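PDB 6XJ6: Pgp2 from Campylobacter jejuni subsp. jejuni, which determines the helical shape of the cell, probably by trimming peptidoglycan as an LD-carboxypeptidase of the YkuD family, and binds peptidoglycan through an accessory NTF2-like domain. Local coordinates for residues 89-94 against 120-125; 116-121 against 137-142; 93-98 against 142-147; 70-75 against 132-137. All coordinates share one frame; numbering follows the deposited sequence. Where two conformers were deposited one is given.

Interaction 1. Residues 89-94 against 120-125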
loop_
_atom_site.group_PDB
_atom_site.type_symbol
_atom_site.label_atom_id
_atom_site.label_comp_id
_atom_site.label_asym_id
_atom_site.label_seq_id
_atom_site.Cartn_x
_atom_site.Cartn_y
_atom_site.Cartn_z
ATOM N N ASP A 89 28.721 0.641 1.288
ATOM C CA ASP A 89 29.214 2.006 1.395
ATOM C C ASP A 89 28.914 2.465 2.817
ATOM O O ASP A 89 27.743 2.507 3.210
ATOM C CB ASP A 89 28.503 2.883 0.362
ATOM C CG ASP A 89 28.888 4.349 0.451
ATOM O OD1 ASP A 89 29.563 4.758 1.421
ATOM O OD2 ASP A 89 28.499 5.104 -0.471
ATOM N N PRO A 90 29.928 2.801 3.624
ATOM C CA PRO A 90 29.667 3.117 5.038
ATOM C C PRO A 90 28.827 4.359 5.241
ATOM O O PRO A 90 28.420 4.632 6.377
ATOM C CB PRO A 90 31.073 3.306 5.621
ATOM C CG PRO A 90 31.886 3.766 4.468
ATOM C CD PRO A 90 31.342 3.027 3.270
ATOM N N TYR A 91 28.567 5.126 4.182
ATOM C CA TYR A 91 27.718 6.300 4.310
ATOM C C TYR A 91 26.339 5.933 4.836
ATOM O O TYR A 91 25.704 6.738 5.526
ATOM C CB TYR A 91 27.595 6.990 2.953
ATOM C CG TYR A 91 26.608 8.125 2.954
ATOM C CD1 TYR A 91 25.304 7.933 2.522
ATOM C CD2 TYR A 91 26.975 9.387 3.396
ATOM C CE1 TYR A 91 24.393 8.964 2.526
ATOM C CE2 TYR A 91 26.069 10.426 3.405
ATOM C CZ TYR A 91 24.779 10.206 2.970
ATOM O OH TYR A 91 23.871 11.234 2.971
ATOM N N TYR A 92 25.863 4.729 4.533
ATOM C CA TYR A 92 24.506 4.320 4.880
ATOM C C TYR A 92 24.408 3.661 6.246
ATOM O O TYR A 92 23.308 3.258 6.642
ATOM C CB TYR A 92 23.960 3.365 3.817
ATOM C CG TYR A 92 23.879 4.001 2.448
ATOM C CD1 TYR A 92 22.872 4.905 2.144
ATOM C CD2 TYR A 92 24.824 3.717 1.471
ATOM C CE1 TYR A 92 22.797 5.499 0.897
ATOM C CE2 TYR A 92 24.758 4.302 0.230
ATOM C CZ TYR A 92 23.743 5.191 -0.055
ATOM O OH TYR A 92 23.678 5.778 -1.294
ATOM N N GLY A 93 25.509 3.557 6.980
ATOM C CA GLY A 93 25.509 2.845 8.233
ATOM C C GLY A 93 25.751 1.361 8.030
ATOM O O GLY A 93 26.326 0.936 7.025
ATOM N N PRO A 94 25.305 0.538 8.982
ATOM C CA PRO A 94 25.657 -0.891 8.928
ATOM C C PRO A 94 24.902 -1.681 7.873
ATOM O O PRO A 94 25.409 -2.708 7.406
ATOM C CB PRO A 94 25.332 -1.385 10.343
ATOM C CG PRO A 94 24.253 -0.463 10.813
ATOM C CD PRO A 94 24.556 0.879 10.202
ATOM N N GLY A 120 20.996 3.763 8.144
ATOM C CA GLY A 120 21.617 4.394 9.275
ATOM C C GLY A 120 22.388 5.642 8.906
ATOM O O GLY A 120 22.140 6.287 7.876
ATOM N N TYR A 121 23.347 5.985 9.760
ATOM C CA TYR A 121 24.156 7.182 9.637
ATOM C C TYR A 121 25.558 6.830 9.165
ATOM O O TYR A 121 26.040 5.718 9.412
ATOM C CB TYR A 121 24.272 7.869 11.001
ATOM C CG TYR A 121 23.052 8.657 11.417
ATOM C CD1 TYR A 121 23.105 10.036 11.540
ATOM C CD2 TYR A 121 21.852 8.023 11.699
ATOM C CE1 TYR A 121 22.003 10.764 11.933
ATOM C CE2 TYR A 121 20.740 8.745 12.081
ATOM C CZ TYR A 121 20.823 10.117 12.200
ATOM O OH TYR A 121 19.723 10.842 12.590
ATOM N N PRO A 122 26.242 7.759 8.496
ATOM C CA PRO A 122 27.630 7.515 8.099
ATOM C C PRO A 122 28.469 7.053 9.279
ATOM O O PRO A 122 28.451 7.656 10.357
ATOM C CB PRO A 122 28.087 8.883 7.588
ATOM C CG PRO A 122 26.846 9.519 7.084
ATOM C CD PRO A 122 25.762 9.070 8.022
ATOM N N LEU A 123 29.199 5.958 9.070
ATOM C CA LEU A 123 30.022 5.401 10.134
ATOM C C LEU A 123 31.136 6.351 10.555
ATOM O O LEU A 123 31.677 6.200 11.656
ATOM C CB LEU A 123 30.614 4.065 9.687
ATOM C CG LEU A 123 29.613 2.973 9.302
ATOM C CD1 LEU A 123 30.353 1.744 8.819
ATOM C CD2 LEU A 123 28.704 2.610 10.458
ATOM N N ASP A 124 31.483 7.329 9.724
ATOM C CA ASP A 124 32.543 8.272 10.066
ATOM C C ASP A 124 32.053 9.454 10.896
ATOM O O ASP A 124 32.850 10.341 11.213
ATOM C CB ASP A 124 33.265 8.766 8.802
ATOM C CG ASP A 124 32.404 9.673 7.944
ATOM O OD1 ASP A 124 31.236 9.931 8.306
ATOM O OD2 ASP A 124 32.901 10.132 6.895
ATOM N N GLY A 125 30.772 9.490 11.265
ATOM C CA GLY A 125 30.247 10.543 12.104
ATOM C C GLY A 125 29.636 11.716 11.369
ATOM O O GLY A 125 29.061 12.595 12.020
HETATM O O HOH W 1 23.237 7.944 5.783
#
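Two loops of the L,D-transpeptidase (YkuD) catalytic domain meet beside its predicted active site: a short 3-10 turn at 90-92, lying before strand 97-98, and the chain that leaves strand 117-119 just after His119. The turn is begun by an Asx turn, in which Asp89 OD1 takes the N-H of Tyr91 from above its carboxylate plane. Backbone atoms make the two direct hydrogen bonds across the contact. Gly120 N gives its hydrogen to Tyr92 O at 2.8 Å, and Leu123 N reaches Pro90 O at 3.1 Å with an N-H...O angle of 160°. Pro90 O is gripped twice, since Gly93 N, within its own loop, donates to it as well. The carbonyls of Tyr91 and Gly120 are joined by a water that donates to both, at 2.8 Å from Tyr91 O. The Tyr92 ring meets the His119 ring edge-to-face and also the Trp117 ring, close to the predicted catalytic pair His119 and Cys136. Further out, the Tyr91 ring and the Pro122 ring lie side by side and point the same way, with Tyr91 CD2 3.7 Å from Pro122 CG; CG of Tyr91 stands anti to its backbone N (chi1 173°). Leu123 straddles the turn with its two methyls: CD1 rests on Pro90 CB at 3.6 Å, and CD2 lies over Gly93 CA at 3.9 Å. Gly93 and Gly120 bring the backbones very close, CA to CA 4.3 Å.

Interaction 2. Residues 116-121 against 137-142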
loop_
_atom_site.group_PDB
_atom_site.type_symbol
_atom_site.label_atom_id
_atom_site.label_comp_id
_atom_site.label_asym_id
_atom_site.label_seq_id
_atom_site.Cartn_x
_atom_site.Cartn_y
_atom_site.Cartn_z
ATOM N N ILE A 116 14.544 4.704 -2.181
ATOM C CA ILE A 116 13.983 5.156 -0.917
ATOM C C ILE A 116 14.128 4.005 0.066
ATOM O O ILE A 116 13.397 3.008 -0.004
ATOM C CB ILE A 116 12.521 5.598 -1.066
ATOM C CG1 ILE A 116 12.398 6.727 -2.095
ATOM C CG2 ILE A 116 11.956 6.012 0.281
ATOM C CD1 ILE A 116 13.224 7.973 -1.785
ATOM N N TRP A 117 15.088 4.144 0.971
ATOM C CA TRP A 117 15.475 3.105 1.905
ATOM C C TRP A 117 15.323 3.615 3.327
ATOM O O TRP A 117 15.244 4.821 3.576
ATOM C CB TRP A 117 16.960 2.746 1.737
ATOM C CG TRP A 117 17.375 2.307 0.369
ATOM C CD1 TRP A 117 16.569 1.937 -0.663
ATOM C CD2 TRP A 117 18.719 2.166 -0.097
ATOM N NE1 TRP A 117 17.333 1.590 -1.760
ATOM C CE2 TRP A 117 18.657 1.716 -1.430
ATOM C CE3 TRP A 117 19.971 2.386 0.483
ATOM C CZ2 TRP A 117 19.799 1.494 -2.194
ATOM C CZ3 TRP A 117 21.102 2.157 -0.274
ATOM C CH2 TRP A 117 21.010 1.711 -1.595
ATOM N N ILE A 118 15.282 2.666 4.258
ATOM C CA ILE A 118 15.541 2.919 5.665
ATOM C C ILE A 118 16.964 2.454 5.930
ATOM O O ILE A 118 17.325 1.321 5.585
ATOM C CB ILE A 118 14.539 2.162 6.553
ATOM C CG1 ILE A 118 13.114 2.661 6.290
ATOM C CG2 ILE A 118 14.918 2.292 8.038
ATOM C CD1 ILE A 118 12.021 1.848 7.006
ATOM N N HIS A 119 17.782 3.321 6.514
ATOM C CA HIS A 119 19.178 2.976 6.746
ATOM C C HIS A 119 19.676 3.755 7.958
ATOM O O HIS A 119 18.887 4.320 8.723
ATOM C CB HIS A 119 20.013 3.174 5.469
ATOM C CG HIS A 119 20.022 4.577 4.944
ATOM N ND1 HIS A 119 20.551 5.637 5.646
ATOM C CD2 HIS A 119 19.581 5.087 3.769
ATOM C CE1 HIS A 119 20.434 6.741 4.927
ATOM N NE2 HIS A 119 19.851 6.435 3.782
ATOM N N GLY A 120 20.996 3.763 8.144
ATOM C CA GLY A 120 21.617 4.394 9.275
ATOM C C GLY A 120 22.388 5.642 8.906
ATOM O O GLY A 120 22.140 6.287 7.876
ATOM N N TYR A 121 23.347 5.985 9.760
ATOM C CA TYR A 121 24.156 7.182 9.637
ATOM C C TYR A 121 25.558 6.830 9.165
ATOM O O TYR A 121 26.040 5.718 9.412
ATOM C CB TYR A 121 24.272 7.869 11.001
ATOM C CG TYR A 121 23.052 8.657 11.417
ATOM C CD1 TYR A 121 23.105 10.036 11.540
ATOM C CD2 TYR A 121 21.852 8.023 11.699
ATOM C CE1 TYR A 121 22.003 10.764 11.933
ATOM C CE2 TYR A 121 20.740 8.745 12.081
ATOM C CZ TYR A 121 20.823 10.117 12.200
ATOM O OH TYR A 121 19.723 10.842 12.590
ATOM N N ILE A 137 14.972 7.383 4.986
ATOM C CA ILE A 137 14.697 7.553 6.407
ATOM C C ILE A 137 15.885 6.979 7.159
ATOM O O ILE A 137 16.237 5.810 6.965
ATOM C CB ILE A 137 13.399 6.840 6.809
ATOM C CG1 ILE A 137 12.227 7.444 6.038
ATOM C CG2 ILE A 137 13.178 6.941 8.320
ATOM C CD1 ILE A 137 10.983 6.582 6.053
ATOM N N ALA A 138 16.509 7.797 8.004
ATOM C CA ALA A 138 17.703 7.404 8.738
ATOM C C ALA A 138 17.372 7.198 10.211
ATOM O O ALA A 138 16.775 8.071 10.852
ATOM C CB ALA A 138 18.796 8.464 8.599
ATOM N N LEU A 139 17.772 6.044 10.732
ATOM C CA LEU A 139 17.692 5.721 12.146
ATOM C C LEU A 139 19.097 5.642 12.722
ATOM O O LEU A 139 20.047 5.292 12.020
ATOM C CB LEU A 139 17.021 4.360 12.329
ATOM C CG LEU A 139 15.594 4.261 11.812
ATOM C CD1 LEU A 139 15.076 2.839 11.961
ATOM C CD2 LEU A 139 14.697 5.230 12.562
ATOM N N PHE A 140 19.228 5.959 14.010
ATOM C CA PHE A 140 20.539 5.902 14.638
ATOM C C PHE A 140 21.102 4.487 14.547
ATOM O O PHE A 140 20.377 3.498 14.697
ATOM C CB PHE A 140 20.444 6.361 16.095
ATOM C CG PHE A 140 20.133 7.823 16.242
ATOM C CD1 PHE A 140 20.917 8.772 15.607
ATOM C CD2 PHE A 140 19.063 8.251 17.006
ATOM C CE1 PHE A 140 20.642 10.119 15.734
ATOM C CE2 PHE A 140 18.783 9.600 17.134
ATOM C CZ PHE A 140 19.573 10.532 16.499
ATOM N N ASN A 141 22.408 4.393 14.283
ATOM C CA ASN A 141 23.017 3.085 14.074
ATOM C C ASN A 141 22.819 2.173 15.278
ATOM O O ASN A 141 22.635 0.962 15.113
ATOM C CB ASN A 141 24.502 3.242 13.747
ATOM C CG ASN A 141 24.718 3.860 12.390
ATOM O OD1 ASN A 141 23.816 3.850 11.553
ATOM N ND2 ASN A 141 25.904 4.416 12.168
ATOM N N ASN A 142 22.825 2.742 16.486
ATOM C CA ASN A 142 22.664 1.968 17.711
ATOM C C ASN A 142 21.241 1.468 17.918
ATOM O O ASN A 142 21.003 0.726 18.879
ATOM C CB ASN A 142 23.084 2.810 18.918
ATOM C CG ASN A 142 22.281 4.094 19.046
ATOM O OD1 ASN A 142 21.244 4.260 18.405
ATOM N ND2 ASN A 142 22.761 5.009 19.879
HETATM O O HOH W 2 17.529 9.116 13.222
#
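Tyr121 and Phe140 lie side by side and point the same way, their rings near parallel (22°) but slid so far apart that they barely overlap; Tyr121 CE2 is 3.5 Å from Phe140 CD1. The Tyr121 ring also sets its edge against Leu139 O, 3.3 Å from CD2, while a water links Tyr121 OH to Ala138 O. The Asn141 amide holds the Tyr121 backbone by two bonds: OD1 accepts from Tyr121 N at 2.8 Å, and ND2 donates to Tyr121 O at 3.1 Å, with that oxygen in the amide plane. The Ile118 and Leu139 side chains cross obliquely, CG2 of Ile118 4.0 Å from CD1 of Leu139, on the side facing helix 141-151. On the opposite sheet face, Ile137 O lies over one face of the His119 ring; ND1 donates in the ring plane to a lone pair of Gly120 O at 2.8 Å, which fixes the ring's rotation and turns the other nitrogen toward Cys136. The parallel strands 117-119 and 137-138 are joined by nearly straight bonds from Ile137 N to Trp117 O, His119 N to Ile137 O and Leu139 N to His119 O. They place His119 on strand 117-119 and Cys136 in the turn just before strand 137-138, the arrangement of the YkuD active site, here predicted.

Interaction 3. Residues 93-98 against 142-147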
loop_
_atom_site.group_PDB
_atom_site.type_symbol
_atom_site.label_atom_id
_atom_site.label_comp_id
_atom_site.label_asym_id
_atom_site.label_seq_id
_atom_site.Cartn_x
_atom_site.Cartn_y
_atom_site.Cartn_z
ATOM N N GLY A 93 25.509 3.557 6.980
ATOM C CA GLY A 93 25.509 2.845 8.233
ATOM C C GLY A 93 25.751 1.361 8.030
ATOM O O GLY A 93 26.326 0.936 7.025
ATOM N N PRO A 94 25.305 0.538 8.982
ATOM C CA PRO A 94 25.657 -0.891 8.928
ATOM C C PRO A 94 24.902 -1.681 7.873
ATOM O O PRO A 94 25.409 -2.708 7.406
ATOM C CB PRO A 94 25.332 -1.385 10.343
ATOM C CG PRO A 94 24.253 -0.463 10.813
ATOM C CD PRO A 94 24.556 0.879 10.202
ATOM N N PHE A 95 23.706 -1.241 7.490
ATOM C CA PHE A 95 22.892 -1.959 6.518
ATOM C C PHE A 95 21.643 -1.143 6.226
ATOM O O PHE A 95 21.449 -0.075 6.815
ATOM C CB PHE A 95 22.524 -3.369 7.008
ATOM C CG PHE A 95 22.078 -3.436 8.448
ATOM C CD1 PHE A 95 22.923 -3.937 9.423
ATOM C CD2 PHE A 95 20.809 -3.023 8.821
ATOM C CE1 PHE A 95 22.521 -4.011 10.748
ATOM C CE2 PHE A 95 20.395 -3.101 10.147
ATOM C CZ PHE A 95 21.253 -3.598 11.111
ATOM N N ALA A 96 20.790 -1.637 5.329
ATOM C CA ALA A 96 19.666 -0.860 4.828
ATOM C C ALA A 96 18.524 -1.793 4.463
ATOM O O ALA A 96 18.686 -3.014 4.374
ATOM C CB ALA A 96 20.071 -0.025 3.607
ATOM N N PHE A 97 17.363 -1.186 4.230
ATOM C CA PHE A 97 16.147 -1.885 3.836
ATOM C C PHE A 97 15.474 -1.031 2.774
ATOM O O PHE A 97 15.266 0.167 2.981
ATOM C CB PHE A 97 15.183 -2.037 5.021
ATOM C CG PHE A 97 15.796 -2.671 6.240
ATOM C CD1 PHE A 97 16.611 -1.929 7.085
ATOM C CD2 PHE A 97 15.546 -4.002 6.551
ATOM C CE1 PHE A 97 17.175 -2.500 8.208
ATOM C CE2 PHE A 97 16.107 -4.582 7.681
ATOM C CZ PHE A 97 16.928 -3.827 8.509
ATOM N N ALA A 98 15.124 -1.629 1.644
ATOM C CA ALA A 98 14.580 -0.849 0.540
ATOM C C ALA A 98 13.059 -0.850 0.586
ATOM O O ALA A 98 12.441 -1.908 0.741
ATOM C CB ALA A 98 15.062 -1.398 -0.804
ATOM N N ASN A 142 22.825 2.742 16.486
ATOM C CA ASN A 142 22.664 1.968 17.711
ATOM C C ASN A 142 21.241 1.468 17.918
ATOM O O ASN A 142 21.003 0.726 18.879
ATOM C CB ASN A 142 23.084 2.810 18.918
ATOM C CG ASN A 142 22.281 4.094 19.046
ATOM O OD1 ASN A 142 21.244 4.260 18.405
ATOM N ND2 ASN A 142 22.761 5.009 19.879
ATOM N N ASN A 143 20.295 1.875 17.069
ATOM C CA ASN A 143 18.938 1.355 17.088
ATOM C C ASN A 143 18.656 0.409 15.934
ATOM O O ASN A 143 17.591 -0.215 15.911
ATOM C CB ASN A 143 17.927 2.509 17.041
ATOM C CG ASN A 143 18.031 3.421 18.251
ATOM O OD1 ASN A 143 18.405 2.987 19.345
ATOM N ND2 ASN A 143 17.704 4.693 18.061
ATOM N N LEU A 144 19.580 0.277 14.979
ATOM C CA LEU A 144 19.281 -0.461 13.760
ATOM C C LEU A 144 19.287 -1.964 13.977
ATOM O O LEU A 144 18.567 -2.680 13.274
ATOM C CB LEU A 144 20.258 -0.081 12.651
ATOM C CG LEU A 144 19.764 1.048 11.754
ATOM C CD1 LEU A 144 20.881 1.475 10.828
ATOM C CD2 LEU A 144 18.545 0.642 10.933
ATOM N N GLU A 145 20.087 -2.466 14.920
ATOM C CA GLU A 145 20.035 -3.891 15.228
ATOM C C GLU A 145 18.664 -4.278 15.760
ATOM O O GLU A 145 18.111 -5.312 15.370
ATOM C CB GLU A 145 21.132 -4.269 16.225
ATOM C CG GLU A 145 22.530 -4.284 15.626
ATOM C CD GLU A 145 22.678 -5.301 14.508
ATOM O OE1 GLU A 145 21.774 -6.151 14.347
ATOM O OE2 GLU A 145 23.697 -5.246 13.789
ATOM N N LYS A 146 18.086 -3.448 16.635
ATOM C CA LYS A 146 16.753 -3.745 17.147
ATOM C C LYS A 146 15.714 -3.664 16.039
ATOM O O LYS A 146 14.835 -4.527 15.940
ATOM C CB LYS A 146 16.388 -2.804 18.294
ATOM C CG LYS A 146 14.965 -3.044 18.817
ATOM C CD LYS A 146 14.609 -2.194 20.032
ATOM C CE LYS A 146 13.179 -2.491 20.490
ATOM N NZ LYS A 146 12.801 -1.781 21.746
ATOM N N PHE A 147 15.795 -2.635 15.194
ATOM C CA PHE A 147 14.890 -2.551 14.054
ATOM C C PHE A 147 14.986 -3.808 13.191
ATOM O O PHE A 147 13.966 -4.392 12.800
ATOM C CB PHE A 147 15.209 -1.299 13.234
ATOM C CG PHE A 147 14.339 -1.137 12.026
ATOM C CD1 PHE A 147 14.725 -1.650 10.799
ATOM C CD2 PHE A 147 13.121 -0.488 12.119
ATOM C CE1 PHE A 147 13.922 -1.519 9.687
ATOM C CE2 PHE A 147 12.313 -0.347 11.016
ATOM C CZ PHE A 147 12.711 -0.865 9.790
#
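The Phe97 ring receives the edge of Phe147 on one face in a T-shaped (edge-to-face) stack, the planes 76° apart and the centroids separated by 5.1 Å. The two side chains reach toward each other tip to tip; Phe147 CD1 and CE1 do the touching, CD1 lying 3.7 Å from Phe97 CE1. At the edge of the Phe97 ring is Leu144 CD2, a looser neighbour. Phe95 is turned otherwise: Pro94 CG lies over one face, toward the rim, and the ring edge meets oxygens near the ring plane. Leu144 O is 3.6 Å from Phe95 CZ and Glu145 OE2 is 3.5 Å from Phe95 CE1, an approach that probably suits the weakly positive C-H edge, with the Glu145 carboxylate plane 72° from the ring. The packing lays helix 141-151 against strand 97-98, an outer strand of the small three-stranded sheet of the L,D-transpeptidase domain, and against the loop before it. Phe95 holds its CG between the backbone N and the carbonyl carbon (chi1 44°), the crowded position, which carries the ring alongside Leu144; these two slide past each other in opposite directions, Phe95 CE2 meeting Leu144 CB at 3.9 Å. Leu144 instead crosses the Pro94 ring obliquely, its CD1 3.8 Å from Pro94 CD. No hydrogen bond crosses the contact, and Phe95 O is buried with no partner. Phe147 also touches Ile118 and Val41, and meets the Phe53 ring edge-to-face.

Interaction 4. Residues 70-75 against 132-137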
loop_
_atom_site.group_PDB
_atom_site.type_symbol
_atom_site.label_atom_id
_atom_site.label_comp_id
_atom_site.label_asym_id
_atom_site.label_seq_id
_atom_site.Cartn_x
_atom_site.Cartn_y
_atom_site.Cartn_z
ATOM N N GLY A 70 15.321 13.373 -7.736
ATOM C CA GLY A 70 16.040 14.601 -7.486
ATOM C C GLY A 70 15.326 15.617 -6.621
ATOM O O GLY A 70 15.939 16.634 -6.268
ATOM N N ASP A 71 14.062 15.382 -6.254
ATOM C CA ASP A 71 13.359 16.352 -5.418
ATOM C C ASP A 71 13.639 16.182 -3.930
ATOM O O ASP A 71 13.224 17.039 -3.144
ATOM C CB ASP A 71 11.849 16.391 -5.716
ATOM C CG ASP A 71 11.114 15.101 -5.361
ATOM O OD1 ASP A 71 11.656 14.253 -4.624
ATOM O OD2 ASP A 71 9.961 14.962 -5.829
ATOM N N LEU A 72 14.343 15.124 -3.531
ATOM C CA LEU A 72 14.810 14.925 -2.162
ATOM C C LEU A 72 13.687 14.634 -1.177
ATOM O O LEU A 72 13.932 14.579 0.039
ATOM C CB LEU A 72 15.636 16.119 -1.666
ATOM C CG LEU A 72 16.820 16.535 -2.536
ATOM C CD1 LEU A 72 17.542 17.691 -1.868
ATOM C CD2 LEU A 72 17.764 15.366 -2.770
ATOM N N LYS A 73 12.468 14.426 -1.651
ATOM C CA LYS A 73 11.341 14.238 -0.756
ATOM C C LYS A 73 11.209 12.778 -0.357
ATOM O O LYS A 73 11.546 11.867 -1.119
ATOM C CB LYS A 73 10.051 14.713 -1.423
ATOM C CG LYS A 73 10.016 16.218 -1.634
ATOM C CD LYS A 73 8.886 16.646 -2.542
ATOM C CE LYS A 73 8.898 18.159 -2.732
ATOM N NZ LYS A 73 7.896 18.613 -3.736
ATOM N N THR A 74 10.708 12.564 0.867
ATOM C CA THR A 74 10.313 11.222 1.277
ATOM C C THR A 74 8.877 10.958 0.828
ATOM O O THR A 74 7.987 11.774 1.109
ATOM C CB THR A 74 10.425 11.077 2.788
ATOM O OG1 THR A 74 11.808 11.113 3.162
ATOM C CG2 THR A 74 9.820 9.760 3.271
ATOM N N PRO A 75 8.618 9.858 0.125
ATOM C CA PRO A 75 7.253 9.602 -0.350
ATOM C C PRO A 75 6.262 9.332 0.772
ATOM O O PRO A 75 6.572 8.694 1.784
ATOM C CB PRO A 75 7.397 8.383 -1.270
ATOM C CG PRO A 75 8.719 7.820 -1.022
ATOM C CD PRO A 75 9.571 8.824 -0.307
ATOM N N LYS A 132 20.121 15.543 2.899
ATOM C CA LYS A 132 21.183 14.598 2.564
ATOM C C LYS A 132 20.700 13.163 2.371
ATOM O O LYS A 132 21.402 12.369 1.730
ATOM C CB LYS A 132 22.266 14.639 3.649
ATOM C CG LYS A 132 23.162 15.860 3.524
ATOM C CD LYS A 132 23.827 16.240 4.831
ATOM C CE LYS A 132 24.719 17.468 4.647
ATOM N NZ LYS A 132 24.026 18.582 3.926
ATOM N N THR A 133 19.527 12.811 2.878
ATOM C CA THR A 133 19.073 11.432 2.761
ATOM C C THR A 133 18.499 11.114 1.390
ATOM O O THR A 133 18.232 9.941 1.115
ATOM C CB THR A 133 18.010 11.101 3.821
ATOM O OG1 THR A 133 16.792 11.796 3.524
ATOM C CG2 THR A 133 18.487 11.469 5.219
ATOM N N ARG A 134 18.315 12.114 0.528
ATOM C CA ARG A 134 17.685 11.917 -0.780
ATOM C C ARG A 134 16.357 11.172 -0.650
ATOM O O ARG A 134 15.997 10.337 -1.482
ATOM C CB ARG A 134 18.637 11.238 -1.765
ATOM C CG ARG A 134 19.909 12.032 -2.024
ATOM C CD ARG A 134 20.641 11.522 -3.253
ATOM N NE ARG A 134 20.873 10.083 -3.180
ATOM C CZ ARG A 134 21.186 9.315 -4.219
ATOM N NH1 ARG A 134 21.309 9.835 -5.436
ATOM N NH2 ARG A 134 21.379 8.014 -4.042
ATOM N N GLY A 135 15.616 11.481 0.411
ATOM C CA GLY A 135 14.313 10.898 0.640
ATOM C C GLY A 135 14.310 9.661 1.510
ATOM O O GLY A 135 13.232 9.185 1.892
ATOM N N CYS A 136 15.476 9.126 1.836
ATOM C CA CYS A 136 15.553 7.982 2.724
ATOM C C CYS A 136 15.231 8.392 4.159
ATOM O O CYS A 136 15.211 9.573 4.516
ATOM C CB CYS A 136 16.953 7.377 2.662
ATOM S SG CYS A 136 17.317 6.558 1.109
ATOM N N ILE A 137 14.972 7.383 4.986
ATOM C CA ILE A 137 14.697 7.553 6.407
ATOM C C ILE A 137 15.885 6.979 7.159
ATOM O O ILE A 137 16.237 5.810 6.965
ATOM C CB ILE A 137 13.399 6.840 6.809
ATOM C CG1 ILE A 137 12.227 7.444 6.038
ATOM C CG2 ILE A 137 13.178 6.941 8.320
ATOM C CD1 ILE A 137 10.983 6.582 6.053
HETATM O O HOH W 3 16.411 14.237 1.128
HETATM O O HOH W 4 13.751 11.565 -2.729
#
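Residues 72-75 run alongside 134-137 at an angle of 46°, CA of Thr74 coming within 4.1 Å of CA of Gly135, where 133-136 makes a type I' beta turn. This turn ends at Cys136, the predicted nucleophile of the YkuD-type catalytic domain, and the loop at 70-75 packs against this turn. The turn is closed by Cys136 N on Thr133 O and reinforced by Thr133 OG1, which donates to a lone pair of Cys136 O at 2.9 Å. Gly135, at positive phi, brings its CA to 3.4 Å from Lys73 O. Across the contact, Thr74 OG1 donates to Gly135 O at 2.7 Å, approaching from above the carbonyl plane. The Thr74 chi1 of -69° sets OG1 beside the backbone N and CG2 anti to it, and CG2 then faces Ile137 CG1. The same hydroxyl also accepts from Gly61 N, so it is used in both directions. Leu72 crosses Arg134 obliquely, with only its CD2 touching, 4.0 Å from Arg134 CG. An Asx turn shapes the loop: Asp71 OD1 takes Lys73 N from above its carboxylate plane, and the same carboxylate forms a salt bridge with Lys66. Two waters fill in where the backbones do not bond directly. One donates to Lys73 O at 2.7 Å and weakly to Arg134 O. The other donates to Leu72 O at 2.7 Å and accepts from Gly135 N at 3.0 Å.

All four contacts belong to the L,D-transpeptidase catalytic domain. Interactions 2 and 3 are closest, their centres about 6 Å apart; both use helix 141-151 and the small sheet in which strand 117-119 lies between 97-98 and 137-138, with Ile118 N probably hydrogen-bonded to Phe97 O. Interaction 1 continues from both, sharing Gly120 and Tyr121 with one and Gly93 and Pro94 with the other. Interaction 4, its centre about 12 Å from that of interaction 2, shares Ile137 and spans the chain from 70-75 to 132-137, enclosing interaction 1. His119 of interaction 2 and Cys136 of interaction 4 thus come together, with Tyr92 of interaction 1 beside them, at the predicted active site.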